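Local coordinates for protein putative GntR-family transcriptional regulator (PDB 3CNV) that probably senses a small-molecule effector through its UTRA ligand-binding domain and thereby controls transcription as a GntR-family regulator, at residues Thr49-Leu54 against Thr61-Leu66. Sequence-based numbering, arbitrary orientation.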
loop_
_atom_site.group_PDB
_atom_site.type_symbol
_atom_site.label_atom_id
_atom_site.label_comp_id
_atom_site.label_asym_id
_atom_site.label_seq_id
_atom_site.Cartn_x
_atom_site.Cartn_y
_atom_site.Cartn_z
ATOM N N THR C 49 5.783 24.822 13.490
ATOM C CA THR C 49 5.926 23.540 14.113
ATOM C C THR C 49 4.949 23.358 15.249
ATOM O O THR C 49 4.693 24.243 16.050
ATOM C CB THR C 49 7.404 23.280 14.586
ATOM O OG1 THR C 49 7.596 21.855 14.783
ATOM C CG2 THR C 49 7.722 24.091 15.889
ATOM N N ILE C 50 4.399 22.148 15.267
ATOM C CA ILE C 50 3.494 21.721 16.304
ATOM C C ILE C 50 4.007 20.428 16.926
ATOM O O ILE C 50 4.502 19.517 16.239
ATOM C CB ILE C 50 2.104 21.414 15.660
ATOM C CG1 ILE C 50 1.592 22.634 14.845
ATOM C CG2 ILE C 50 1.102 20.877 16.704
ATOM C CD1 ILE C 50 0.385 22.293 13.942
ATOM N N ARG C 51 3.938 20.384 18.236
ATOM C CA ARG C 51 3.991 19.131 18.989
ATOM C C ARG C 51 2.632 18.769 19.552
ATOM O O ARG C 51 1.936 19.609 20.169
ATOM C CB ARG C 51 5.028 19.208 20.100
ATOM C CG ARG C 51 5.108 17.861 20.819
ATOM C CD ARG C 51 6.188 17.786 21.785
ATOM N NE ARG C 51 7.449 17.584 21.103
ATOM C CZ ARG C 51 8.566 17.320 21.750
ATOM N NH1 ARG C 51 8.535 17.232 23.096
ATOM N NH2 ARG C 51 9.689 17.131 21.056
ATOM N N ARG C 52 2.219 17.529 19.333
ATOM C CA ARG C 52 0.965 17.077 19.978
ATOM C C ARG C 52 1.045 15.689 20.557
ATOM O O ARG C 52 1.848 14.873 20.147
ATOM C CB ARG C 52 -0.228 17.200 19.031
ATOM C CG ARG C 52 -0.200 16.422 17.893
ATOM C CD ARG C 52 -0.874 15.073 18.144
ATOM N NE ARG C 52 -0.923 14.445 16.860
ATOM C CZ ARG C 52 -1.889 14.604 15.970
ATOM N NH1 ARG C 52 -2.975 15.283 16.287
ATOM N NH2 ARG C 52 -1.785 14.002 14.794
ATOM N N GLN C 53 0.148 15.439 21.492
ATOM C CA GLN C 53 0.005 14.112 22.082
ATOM C C GLN C 53 -1.330 13.498 21.641
ATOM O O GLN C 53 -2.403 14.077 21.812
ATOM C CB GLN C 53 0.095 14.273 23.637
ATOM C CG GLN C 53 0.004 12.997 24.523
ATOM C CD GLN C 53 -0.286 13.333 25.960
ATOM O OE1 GLN C 53 -1.373 13.729 26.298
ATOM N NE2 GLN C 53 0.695 13.143 26.826
ATOM N N LEU C 54 -1.261 12.296 21.114
ATOM C CA LEU C 54 -2.431 11.428 21.003
ATOM C C LEU C 54 -2.512 10.474 22.155
ATOM O O LEU C 54 -1.519 9.853 22.590
ATOM C CB LEU C 54 -2.394 10.610 19.689
ATOM C CG LEU C 54 -2.468 11.430 18.422
ATOM C CD1 LEU C 54 -2.365 10.410 17.242
ATOM C CD2 LEU C 54 -3.728 12.397 18.263
ATOM N N THR C 61 -0.173 7.751 23.892
ATOM C CA THR C 61 0.251 6.715 22.972
ATOM C C THR C 61 1.217 7.217 21.891
ATOM O O THR C 61 2.155 6.500 21.519
ATOM C CB THR C 61 -1.054 6.081 22.373
ATOM O OG1 THR C 61 -1.738 5.421 23.448
ATOM C CG2 THR C 61 -0.794 5.049 21.279
ATOM N N VAL C 62 1.027 8.472 21.484
ATOM C CA VAL C 62 1.861 9.117 20.448
ATOM C C VAL C 62 2.280 10.522 20.836
ATOM O O VAL C 62 1.479 11.315 21.324
ATOM C CB VAL C 62 1.095 9.126 19.029
ATOM C CG1 VAL C 62 1.978 9.590 17.909
ATOM C CG2 VAL C 62 0.537 7.737 18.694
ATOM N N ILE C 63 3.540 10.833 20.561
ATOM C CA ILE C 63 4.006 12.204 20.522
ATOM C C ILE C 63 4.452 12.501 19.089
ATOM O O ILE C 63 5.327 11.820 18.511
ATOM C CB ILE C 63 5.148 12.557 21.546
ATOM C CG1 ILE C 63 4.767 12.198 22.959
ATOM C CG2 ILE C 63 5.592 14.065 21.418
ATOM C CD1 ILE C 63 3.731 13.117 23.642
ATOM N N ASP C 64 3.726 13.430 18.478
ATOM C CA ASP C 64 3.983 13.862 17.092
ATOM C C ASP C 64 4.611 15.254 17.101
ATOM O O ASP C 64 4.137 16.159 17.792
ATOM C CB ASP C 64 2.714 13.995 16.279
ATOM C CG ASP C 64 2.144 12.703 15.774
ATOM O OD1 ASP C 64 2.948 11.792 15.418
ATOM O OD2 ASP C 64 0.843 12.635 15.663
ATOM N N ASP C 65 5.673 15.411 16.335
ATOM C CA ASP C 65 6.249 16.723 15.996
ATOM C C ASP C 65 5.978 16.900 14.510
ATOM O O ASP C 65 6.322 16.034 13.726
ATOM C CB ASP C 65 7.763 16.843 16.240
ATOM C CG ASP C 65 8.119 17.006 17.703
ATOM O OD1 ASP C 65 7.362 17.665 18.415
ATOM O OD2 ASP C 65 9.171 16.495 18.138
ATOM N N LEU C 66 5.473 18.060 14.134
ATOM C CA LEU C 66 5.096 18.374 12.728
ATOM C C LEU C 66 5.790 19.661 12.337
ATOM O O LEU C 66 5.957 20.566 13.137
ATOM C CB LEU C 66 3.559 18.657 12.626
ATOM C CG LEU C 66 2.427 17.695 12.787
ATOM C CD1 LEU C 66 2.210 17.245 14.250
ATOM C CD2 LEU C 66 1.248 18.425 12.172
HETATM O O HOH W 1 7.657 20.874 17.519
#
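Arg51 grips Asp65 side-on in a salt bridge between neighbouring antiparallel strands, its NE lying 2.7 Å from OD1. A second bond runs from Arg51 NH2 to Asp65 OD2 at 3.0 Å. Both oxygens use syn lone pairs, and the guanidinium and carboxylate planes are nearly coplanar, 26° apart. Asp65 OD2 also pairs with Arg147, and Arg51 NH2 with Glu115. On the opposite face of the sheet, Arg52 spends NE and NH2 on one oxygen, Asp64 OD2, with NE at 2.8 Å on the anti side; here the planes diverge by 49°. Leu54 CD2 sits above one face of the Arg52 guanidinium, offset toward its rim. Ser21 and a bound citrate, probably from crystallisation, take further N-H groups of Arg52.

Apolar contacts follow the same two faces. Beside Arg51, Ile63 CD1 meets Gln53 CB at 3.8 Å, while Ile63 CG2 touches Arg51 CD. On the Arg52 face, Leu54 and Val62 lie side by side, CB to CB 3.8 Å.

Among backbone bonds, Arg52 and Asp64 exchange a reciprocal pair. Leu66 O accepts from Ile50 N, and a side-chain hydroxyl, Thr49 OG1, joins in at 2.7 Å from the opposite face of the carbonyl plane. Leu54 O takes both Thr61 N (2.8 Å) and Val62 N (3.1 Å), which defines a classic beta bulge. The result is an antiparallel beta hairpin, strands 46-56 and 59-69, inside the six-stranded sheet of the UTRA domain.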